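Slr1438 protein (Synechocystis sp., PDB 3K25) is of unknown function but belongs to the aldose 1-epimerase family and so may bind carbohydrates and act as an isomerase. Local coordinates at residues H141-E146 with V282-S287; S232-Y237 with R278-N283; R111-L116 with V133-L138. All blocks are in the same frame, centred on the assembly; numbering follows the deposited sequence.

Contact 1. Residues H141-E146 with V282-S287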
loop_
_atom_site.group_PDB
_atom_site.type_symbol
_atom_site.label_atom_id
_atom_site.label_comp_id
_atom_site.label_asym_id
_atom_site.label_seq_id
_atom_site.Cartn_x
_atom_site.Cartn_y
_atom_site.Cartn_z
ATOM N N HIS A 141 10.483 -10.788 -12.134
ATOM C CA HIS A 141 9.850 -11.218 -10.899
ATOM C C HIS A 141 9.626 -10.086 -9.912
ATOM O O HIS A 141 9.631 -10.298 -8.697
ATOM C CB HIS A 141 10.690 -12.320 -10.250
ATOM C CG HIS A 141 10.665 -13.617 -10.998
ATOM N ND1 HIS A 141 9.553 -14.431 -11.044
ATOM C CD2 HIS A 141 11.611 -14.234 -11.746
ATOM C CE1 HIS A 141 9.815 -15.493 -11.784
ATOM N NE2 HIS A 141 11.057 -15.398 -12.223
ATOM N N SER A 142 9.408 -8.881 -10.421
ATOM C CA SER A 142 9.194 -7.767 -9.517
ATOM C C SER A 142 8.163 -6.748 -9.972
ATOM O O SER A 142 7.808 -6.670 -11.153
ATOM C CB SER A 142 10.523 -7.051 -9.254
ATOM O OG SER A 142 10.969 -6.350 -10.401
ATOM N N LEU A 143 7.688 -5.969 -9.006
ATOM C CA LEU A 143 6.726 -4.902 -9.245
ATOM C C LEU A 143 7.263 -3.630 -8.626
ATOM O O LEU A 143 7.547 -3.582 -7.425
ATOM C CB LEU A 143 5.370 -5.210 -8.618
ATOM C CG LEU A 143 4.411 -4.025 -8.742
ATOM C CD1 LEU A 143 4.380 -3.493 -10.160
ATOM C CD2 LEU A 143 3.046 -4.473 -8.307
ATOM N N ARG A 144 7.396 -2.603 -9.453
ATOM C CA ARG A 144 7.904 -1.314 -9.006
ATOM C C ARG A 144 6.814 -0.282 -9.222
ATOM O O ARG A 144 6.170 -0.262 -10.271
ATOM C CB ARG A 144 9.145 -0.915 -9.822
ATOM C CG ARG A 144 9.827 0.359 -9.345
ATOM C CD ARG A 144 10.911 0.840 -10.320
ATOM N NE ARG A 144 11.770 1.874 -9.733
ATOM C CZ ARG A 144 12.576 1.664 -8.694
ATOM N NH1 ARG A 144 12.631 0.458 -8.133
ATOM N NH2 ARG A 144 13.328 2.652 -8.213
ATOM N N ILE A 145 6.588 0.558 -8.223
ATOM C CA ILE A 145 5.586 1.604 -8.347
ATOM C C ILE A 145 6.323 2.895 -8.086
ATOM O O ILE A 145 7.062 3.017 -7.107
ATOM C CB ILE A 145 4.442 1.449 -7.335
ATOM C CG1 ILE A 145 3.961 -0.001 -7.307
ATOM C CG2 ILE A 145 3.279 2.345 -7.748
ATOM C CD1 ILE A 145 2.747 -0.230 -6.443
ATOM N N GLU A 146 6.153 3.846 -8.989
ATOM C CA GLU A 146 6.828 5.119 -8.858
ATOM C C GLU A 146 5.775 6.184 -8.647
ATOM O O GLU A 146 4.745 6.208 -9.330
ATOM C CB GLU A 146 7.666 5.392 -10.107
ATOM C CG GLU A 146 8.624 4.251 -10.422
ATOM C CD GLU A 146 9.586 4.567 -11.554
ATOM O OE1 GLU A 146 9.131 5.029 -12.625
ATOM O OE2 GLU A 146 10.804 4.339 -11.368
ATOM N N VAL A 282 8.621 2.471 -4.539
ATOM C CA VAL A 282 8.628 1.301 -3.680
ATOM C C VAL A 282 8.846 0.125 -4.626
ATOM O O VAL A 282 8.387 0.147 -5.763
ATOM C CB VAL A 282 7.302 1.147 -2.935
ATOM C CG1 VAL A 282 7.349 -0.092 -2.082
ATOM C CG2 VAL A 282 7.058 2.368 -2.059
ATOM N N ASN A 283 9.565 -0.891 -4.173
ATOM C CA ASN A 283 9.844 -2.032 -5.033
ATOM C C ASN A 283 9.513 -3.350 -4.357
ATOM O O ASN A 283 9.632 -3.496 -3.143
ATOM C CB ASN A 283 11.315 -2.026 -5.448
ATOM C CG ASN A 283 11.574 -2.849 -6.696
ATOM O OD1 ASN A 283 11.410 -2.368 -7.823
ATOM N ND2 ASN A 283 11.975 -4.104 -6.500
ATOM N N PHE A 284 9.080 -4.309 -5.162
ATOM C CA PHE A 284 8.730 -5.619 -4.651
ATOM C C PHE A 284 9.443 -6.669 -5.486
ATOM O O PHE A 284 9.218 -6.779 -6.688
ATOM C CB PHE A 284 7.220 -5.797 -4.706
ATOM C CG PHE A 284 6.476 -4.750 -3.932
ATOM C CD1 PHE A 284 6.539 -4.721 -2.539
ATOM C CD2 PHE A 284 5.749 -3.756 -4.597
ATOM C CE1 PHE A 284 5.894 -3.718 -1.817
ATOM C CE2 PHE A 284 5.099 -2.749 -3.881
ATOM C CZ PHE A 284 5.175 -2.730 -2.484
ATOM N N GLN A 285 10.321 -7.424 -4.837
ATOM C CA GLN A 285 11.094 -8.448 -5.518
ATOM C C GLN A 285 10.799 -9.830 -4.956
ATOM O O GLN A 285 10.821 -10.033 -3.743
ATOM C CB GLN A 285 12.586 -8.149 -5.358
ATOM C CG GLN A 285 13.487 -9.002 -6.209
ATOM C CD GLN A 285 13.418 -8.613 -7.665
ATOM O OE1 GLN A 285 13.883 -7.537 -8.060
ATOM N NE2 GLN A 285 12.825 -9.480 -8.478
ATOM N N VAL A 286 10.503 -10.780 -5.833
ATOM C CA VAL A 286 10.260 -12.141 -5.380
ATOM C C VAL A 286 11.446 -13.007 -5.825
ATOM O O VAL A 286 11.982 -12.840 -6.927
ATOM C CB VAL A 286 8.919 -12.717 -5.930
ATOM C CG1 VAL A 286 8.976 -12.893 -7.430
ATOM C CG2 VAL A 286 8.624 -14.038 -5.264
ATOM N N SER A 287 11.872 -13.908 -4.945
ATOM C CA SER A 287 12.994 -14.801 -5.230
ATOM C C SER A 287 12.622 -16.228 -4.879
ATOM O O SER A 287 11.832 -16.457 -3.962
ATOM C CB SER A 287 14.223 -14.391 -4.416
ATOM O OG SER A 287 14.710 -13.137 -4.850
#
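F284 loses the most surface where H141-E146 and V282-S287 run antiparallel in a large sheet of this galactose-mutarotase-like beta-sandwich. It forms a hydrogen-bonded pair with L143, its N reaching L143 O at 2.8 Å. With CG anti to its carbonyl carbon (chi1 -58°), its ring joins L143, I145 and V282 on the buried face. I145 CD1 meets the ring at its edge, 4.3 Å from F284 CE2, while L143 CB lies 4.3 Å from F284 CD2; a flat apolar ring suits such a face. H141 contributes mainly through its backbone: its O accepts V286 N at 3.0 Å, nearly along the C=O axis. Its CB touches V286 CG1, but the imidazole leads away and is poorly ordered. I145 and V282, beta-branched residues well suited to strands, exchange two backbone bonds, I145 N to V282 O being nearly straight (3.1 Å, 172°). On the opposite face the extended R144 sends NH1 to N283 OD1 (3.1 Å), in its own guanidinium plane but above the amide carbonyl plane, and NE to E146 OE2 in a salt bridge. Strands 130-139 and 227-233 flank the pair, while W38 of strand 34-40 and F163 of strand 157-168 cover the apolar side.

Contact 2. Residues S232-Y237 with R278-N283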
loop_
_atom_site.group_PDB
_atom_site.type_symbol
_atom_site.label_atom_id
_atom_site.label_comp_id
_atom_site.label_asym_id
_atom_site.label_seq_id
_atom_site.Cartn_x
_atom_site.Cartn_y
_atom_site.Cartn_z
ATOM N N SER A 232 11.666 -2.947 -0.928
ATOM C CA SER A 232 12.674 -1.896 -0.907
ATOM C C SER A 232 11.951 -0.575 -1.162
ATOM O O SER A 232 10.828 -0.578 -1.666
ATOM C CB SER A 232 13.747 -2.160 -1.964
ATOM O OG SER A 232 13.191 -2.224 -3.262
ATOM N N PHE A 233 12.579 0.550 -0.822
ATOM C CA PHE A 233 11.915 1.846 -0.979
ATOM C C PHE A 233 12.804 3.086 -0.957
ATOM O O PHE A 233 13.862 3.102 -0.326
ATOM C CB PHE A 233 10.861 1.998 0.124
ATOM C CG PHE A 233 11.273 1.381 1.441
ATOM C CD1 PHE A 233 11.179 -0.004 1.640
ATOM C CD2 PHE A 233 11.765 2.174 2.476
ATOM C CE1 PHE A 233 11.567 -0.587 2.842
ATOM C CE2 PHE A 233 12.160 1.594 3.695
ATOM C CZ PHE A 233 12.059 0.212 3.876
ATOM N N SER A 234 12.352 4.133 -1.640
ATOM C CA SER A 234 13.086 5.392 -1.674
ATOM C C SER A 234 13.029 6.048 -0.273
ATOM O O SER A 234 12.229 5.644 0.581
ATOM C CB SER A 234 12.496 6.317 -2.748
ATOM O OG SER A 234 11.208 6.796 -2.393
ATOM N N GLU A 235 13.863 7.060 -0.038
ATOM C CA GLU A 235 13.921 7.695 1.276
ATOM C C GLU A 235 12.680 8.378 1.847
ATOM O O GLU A 235 12.701 8.823 2.992
ATOM C CB GLU A 235 15.105 8.658 1.341
ATOM C CG GLU A 235 15.065 9.809 0.369
ATOM C CD GLU A 235 16.389 10.562 0.340
ATOM O OE1 GLU A 235 16.517 11.523 -0.454
ATOM O OE2 GLU A 235 17.304 10.193 1.114
ATOM N N LEU A 236 11.605 8.466 1.072
ATOM C CA LEU A 236 10.375 9.079 1.570
ATOM C C LEU A 236 9.781 8.174 2.659
ATOM O O LEU A 236 9.060 8.636 3.545
ATOM C CB LEU A 236 9.355 9.238 0.435
ATOM C CG LEU A 236 7.926 9.645 0.841
ATOM C CD1 LEU A 236 7.925 11.106 1.276
ATOM C CD2 LEU A 236 6.932 9.422 -0.311
ATOM N N TYR A 237 10.107 6.884 2.599
ATOM C CA TYR A 237 9.565 5.935 3.555
ATOM C C TYR A 237 10.483 5.652 4.725
ATOM O O TYR A 237 11.563 5.081 4.558
ATOM C CB TYR A 237 9.202 4.648 2.825
ATOM C CG TYR A 237 8.297 4.932 1.661
ATOM C CD1 TYR A 237 8.823 5.184 0.388
ATOM C CD2 TYR A 237 6.911 5.045 1.843
ATOM C CE1 TYR A 237 7.985 5.549 -0.680
ATOM C CE2 TYR A 237 6.070 5.411 0.788
ATOM C CZ TYR A 237 6.610 5.664 -0.467
ATOM O OH TYR A 237 5.783 6.053 -1.502
ATOM N N ARG A 278 7.256 16.062 -5.568
ATOM C CA ARG A 278 8.401 15.245 -5.206
ATOM C C ARG A 278 8.085 13.829 -5.654
ATOM O O ARG A 278 6.919 13.462 -5.822
ATOM C CB ARG A 278 8.704 15.316 -3.705
ATOM C CG ARG A 278 7.568 14.961 -2.783
ATOM C CD ARG A 278 7.946 15.303 -1.335
ATOM N NE ARG A 278 8.966 14.406 -0.788
ATOM C CZ ARG A 278 9.463 14.491 0.446
ATOM N NH1 ARG A 278 9.053 15.442 1.287
ATOM N NH2 ARG A 278 10.346 13.593 0.861
ATOM N N SER A 279 9.123 13.045 -5.900
ATOM C CA SER A 279 8.916 11.680 -6.353
ATOM C C SER A 279 9.489 10.658 -5.386
ATOM O O SER A 279 10.314 10.969 -4.526
ATOM C CB SER A 279 9.504 11.480 -7.760
ATOM O OG SER A 279 10.909 11.643 -7.776
ATOM N N ALA A 280 9.024 9.428 -5.527
ATOM C CA ALA A 280 9.465 8.352 -4.667
ATOM C C ALA A 280 9.147 7.055 -5.379
ATOM O O ALA A 280 8.555 7.054 -6.464
ATOM C CB ALA A 280 8.721 8.421 -3.334
ATOM N N TRP A 281 9.543 5.950 -4.766
ATOM C CA TRP A 281 9.267 4.649 -5.328
ATOM C C TRP A 281 9.358 3.543 -4.281
ATOM O O TRP A 281 10.065 3.655 -3.275
ATOM C CB TRP A 281 10.242 4.349 -6.468
ATOM C CG TRP A 281 11.668 4.351 -6.024
ATOM C CD1 TRP A 281 12.539 5.406 -6.062
ATOM C CD2 TRP A 281 12.367 3.273 -5.384
ATOM N NE1 TRP A 281 13.731 5.053 -5.481
ATOM C CE2 TRP A 281 13.655 3.750 -5.054
ATOM C CE3 TRP A 281 12.028 1.955 -5.051
ATOM C CZ2 TRP A 281 14.611 2.951 -4.402
ATOM C CZ3 TRP A 281 12.975 1.164 -4.402
ATOM C CH2 TRP A 281 14.250 1.667 -4.086
ATOM N N VAL A 282 8.621 2.471 -4.539
ATOM C CA VAL A 282 8.628 1.301 -3.680
ATOM C C VAL A 282 8.846 0.125 -4.626
ATOM O O VAL A 282 8.387 0.147 -5.763
ATOM C CB VAL A 282 7.302 1.147 -2.935
ATOM C CG1 VAL A 282 7.349 -0.092 -2.082
ATOM C CG2 VAL A 282 7.058 2.368 -2.059
ATOM N N ASN A 283 9.565 -0.891 -4.173
ATOM C CA ASN A 283 9.844 -2.032 -5.033
ATOM C C ASN A 283 9.513 -3.350 -4.357
ATOM O O ASN A 283 9.632 -3.496 -3.143
ATOM C CB ASN A 283 11.315 -2.026 -5.448
ATOM C CG ASN A 283 11.574 -2.849 -6.696
ATOM O OD1 ASN A 283 11.410 -2.368 -7.823
ATOM N ND2 ASN A 283 11.975 -4.104 -6.500
#
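S232 and N283 form an antiparallel hydrogen-bonded pair, with N283 N reaching S232 O at 2.8 Å, and F233 and V282 follow as a non-hydrogen-bonded pair. Here a strand of the beta-sandwich ends: beyond F233 the chain enters a type I beta turn, S234 to Y237, closed by Y237 N on S234 O. S234 suits the exit because it holds W281 twice: its N donates to W281 O at 2.9 Å, and its OG, between the backbone N and carbonyl carbon (chi1 70°), replaces a strand carbonyl as acceptor for W281 N. The indole of W281 folds back beneath this chain, S234 CB standing 3.5 Å from the centroid of its five-membered ring in a CH-pi contact; R144 meets the opposite face in a cation-pi contact. S232 OG lies at the edge of the indole, near its plane, 3.6 Å from W281 CZ3. An alanine in place of W281 would remove the indole that lies under F233 and S234 and faces R144, and would probably loosen the packing where the strand ends. Within the turn, L236 points at the strand, and small A280 lets L236 CD2 come within 3.7 Å of A280 CB. L236 CD1 lies over one face of the R278 guanidinium. V282 CG2 sits over one face of the Y237 ring, 4.0 Å from its centroid, while Y237 OH is hydrogen-bonded to Q147 OE1.

Contact 3. Residues R111-L116 with V133-L138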
loop_
_atom_site.group_PDB
_atom_site.type_symbol
_atom_site.label_atom_id
_atom_site.label_comp_id
_atom_site.label_asym_id
_atom_site.label_seq_id
_atom_site.Cartn_x
_atom_site.Cartn_y
_atom_site.Cartn_z
ATOM N N ARG A 111 4.028 -1.367 -18.327
ATOM C CA ARG A 111 3.877 -0.163 -17.526
ATOM C C ARG A 111 2.558 0.576 -17.679
ATOM O O ARG A 111 2.188 0.998 -18.781
ATOM C CB ARG A 111 5.038 0.781 -17.826
ATOM C CG ARG A 111 4.854 2.172 -17.303
ATOM C CD ARG A 111 6.115 2.966 -17.484
ATOM N NE ARG A 111 5.901 4.387 -17.232
ATOM C CZ ARG A 111 6.886 5.261 -17.083
ATOM N NH1 ARG A 111 8.147 4.852 -17.151
ATOM N NH2 ARG A 111 6.611 6.542 -16.882
ATOM N N LEU A 112 1.862 0.740 -16.561
ATOM C CA LEU A 112 0.584 1.442 -16.552
ATOM C C LEU A 112 0.698 2.702 -15.682
ATOM O O LEU A 112 1.139 2.634 -14.534
ATOM C CB LEU A 112 -0.518 0.520 -16.016
ATOM C CG LEU A 112 -1.950 0.755 -16.510
ATOM C CD1 LEU A 112 -2.297 2.217 -16.431
ATOM C CD2 LEU A 112 -2.064 0.302 -17.940
ATOM N N ASP A 113 0.305 3.845 -16.239
ATOM C CA ASP A 113 0.371 5.115 -15.522
ATOM C C ASP A 113 -1.003 5.670 -15.127
ATOM O O ASP A 113 -1.837 5.971 -15.977
ATOM C CB ASP A 113 1.141 6.130 -16.366
ATOM C CG ASP A 113 2.623 5.846 -16.377
ATOM O OD1 ASP A 113 3.013 4.744 -15.938
ATOM O OD2 ASP A 113 3.397 6.715 -16.820
ATOM N N LEU A 114 -1.214 5.812 -13.820
ATOM C CA LEU A 114 -2.482 6.285 -13.279
ATOM C C LEU A 114 -2.401 7.642 -12.602
ATOM O O LEU A 114 -1.363 8.029 -12.061
ATOM C CB LEU A 114 -3.017 5.274 -12.273
ATOM C CG LEU A 114 -3.095 3.833 -12.766
ATOM C CD1 LEU A 114 -3.702 2.969 -11.672
ATOM C CD2 LEU A 114 -3.943 3.768 -14.033
ATOM N N ARG A 115 -3.528 8.345 -12.599
ATOM C CA ARG A 115 -3.585 9.668 -12.002
ATOM C C ARG A 115 -4.759 9.882 -11.061
ATOM O O ARG A 115 -5.908 9.506 -11.353
ATOM C CB ARG A 115 -3.631 10.725 -13.103
ATOM C CG ARG A 115 -4.089 12.103 -12.654
ATOM C CD ARG A 115 -4.094 13.056 -13.845
ATOM N NE ARG A 115 -4.426 14.424 -13.463
ATOM C CZ ARG A 115 -5.657 14.917 -13.432
ATOM N NH1 ARG A 115 -6.694 14.157 -13.770
ATOM N NH2 ARG A 115 -5.847 16.173 -13.055
ATOM N N LEU A 116 -4.445 10.495 -9.925
ATOM C CA LEU A 116 -5.441 10.836 -8.925
ATOM C C LEU A 116 -5.302 12.315 -8.614
ATOM O O LEU A 116 -4.271 12.772 -8.106
ATOM C CB LEU A 116 -5.253 10.030 -7.649
ATOM C CG LEU A 116 -6.261 10.434 -6.566
ATOM C CD1 LEU A 116 -7.670 10.531 -7.160
ATOM C CD2 LEU A 116 -6.198 9.413 -5.431
ATOM N N VAL A 133 0.547 10.953 -9.632
ATOM C CA VAL A 133 0.670 10.137 -10.832
ATOM C C VAL A 133 1.574 8.987 -10.412
ATOM O O VAL A 133 2.739 9.191 -10.062
ATOM C CB VAL A 133 1.316 10.885 -12.037
ATOM C CG1 VAL A 133 0.390 11.986 -12.549
ATOM C CG2 VAL A 133 2.642 11.459 -11.633
ATOM N N PHE A 134 1.022 7.780 -10.404
ATOM C CA PHE A 134 1.787 6.607 -10.016
ATOM C C PHE A 134 2.037 5.789 -11.258
ATOM O O PHE A 134 1.180 5.697 -12.145
ATOM C CB PHE A 134 1.020 5.745 -8.995
ATOM C CG PHE A 134 0.951 6.335 -7.600
ATOM C CD1 PHE A 134 1.264 7.681 -7.364
ATOM C CD2 PHE A 134 0.522 5.551 -6.527
ATOM C CE1 PHE A 134 1.144 8.228 -6.084
ATOM C CE2 PHE A 134 0.400 6.090 -5.242
ATOM C CZ PHE A 134 0.708 7.427 -5.017
ATOM N N SER A 135 3.222 5.200 -11.319
ATOM C CA SER A 135 3.599 4.376 -12.449
ATOM C C SER A 135 3.824 2.966 -11.924
ATOM O O SER A 135 4.632 2.747 -11.020
ATOM C CB SER A 135 4.883 4.920 -13.090
ATOM O OG SER A 135 5.288 4.135 -14.200
ATOM N N TYR A 136 3.083 2.013 -12.474
ATOM C CA TYR A 136 3.235 0.628 -12.068
ATOM C C TYR A 136 3.967 -0.070 -13.203
ATOM O O TYR A 136 3.490 -0.104 -14.333
ATOM C CB TYR A 136 1.876 -0.019 -11.835
ATOM C CG TYR A 136 0.969 0.744 -10.898
ATOM C CD1 TYR A 136 0.429 1.969 -11.272
ATOM C CD2 TYR A 136 0.604 0.215 -9.659
ATOM C CE1 TYR A 136 -0.454 2.644 -10.454
ATOM C CE2 TYR A 136 -0.285 0.887 -8.828
ATOM C CZ TYR A 136 -0.814 2.099 -9.238
ATOM O OH TYR A 136 -1.754 2.750 -8.467
ATOM N N GLN A 137 5.139 -0.609 -12.888
ATOM C CA GLN A 137 5.982 -1.291 -13.864
ATOM C C GLN A 137 6.195 -2.729 -13.442
ATOM O O GLN A 137 6.641 -2.999 -12.334
ATOM C CB GLN A 137 7.313 -0.557 -13.974
ATOM C CG GLN A 137 7.091 0.924 -14.170
ATOM C CD GLN A 137 8.336 1.745 -13.993
ATOM O OE1 GLN A 137 9.357 1.257 -13.518
ATOM N NE2 GLN A 137 8.254 3.013 -14.362
ATOM N N LEU A 138 5.850 -3.645 -14.344
ATOM C CA LEU A 138 5.978 -5.075 -14.101
ATOM C C LEU A 138 7.015 -5.708 -15.020
ATOM O O LEU A 138 6.890 -5.622 -16.236
ATOM C CB LEU A 138 4.643 -5.767 -14.336
ATOM C CG LEU A 138 4.701 -7.269 -14.052
ATOM C CD1 LEU A 138 4.454 -7.472 -12.560
ATOM C CD2 LEU A 138 3.648 -8.029 -14.872
#
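Four backbone hydrogen bonds join R111-L116 to V133-L138, antiparallel neighbours whose short axes cross at 159°. L112 and Y136 form one hydrogen-bonded pair, L114 and F134 the next. The straightest bond, Y136 N to L112 O (2.9 Å, 178°), lies in the carbonyl plane, and the same backbone oxygen of L112 lies at the edge of the Y136 ring. CA-H...O contacts fill the non-hydrogen-bonded positions, as from D113 CA to F134 O.

Apolar contact occupies the face carrying L112, L114, F134 and Y136. L114 CD1 lies 3.5 Å from Y136 CE1, the two side chains crossing at about a right angle. Leucine and an aromatic ring suit this buried side, where L27 of strand 23-28 touches both L114 and Y136; W99 meets the F134 ring edge-to-face.

Polar and charged groups dominate the other face, which V133 shares. Within its own strand the extended R111 makes a side-on salt bridge to D113, NE to OD1 at 3.2 Å and NH2 to OD2 at 3.2 Å, both on syn lone pairs. From the partner strand S135 OG donates to D113 OD1 at 2.9 Å, arriving above the carboxylate plane, and accepts Q137 NE2 at 3.2 Å. That same OG lies over one face of the R111 guanidinium without bonding it. Q137 runs alongside R111, their flat ends 30° apart, and NE2 also makes a weak bond to E146 OE1. R115 turns away to salt bridges with E131 and E100.

D113 OD1 thus accepts from both R111 NE and S135 OG, which probably favours the ionised carboxylate and holds its rotation. S135, both donor and acceptor, carries a chain of hydrogen bonds from Q137 to D113, so side chains as well as backbone link the strands.

In the fold
All three contacts lie in one antiparallel sheet. Contacts 1 and 2 share V282 and N283 and use the two sides of strand 276-287, and R144 of the first packs on W281 of the second. Contact 3 lies further along the sheet; its strand 130-139 is the direct neighbour of strand 142-151, which carries contact 1, and leads into it along the chain. Contacts 2 and 3 do not touch. Contact 2, where strand 227-233 ends, is the most buried and adds aromatic and aliphatic packing to its backbone and serine hydrogen bonds; contacts 1 and 3, partly buried, each set an apolar inner face against a polar outer one, whose charged network is richest in contact 3.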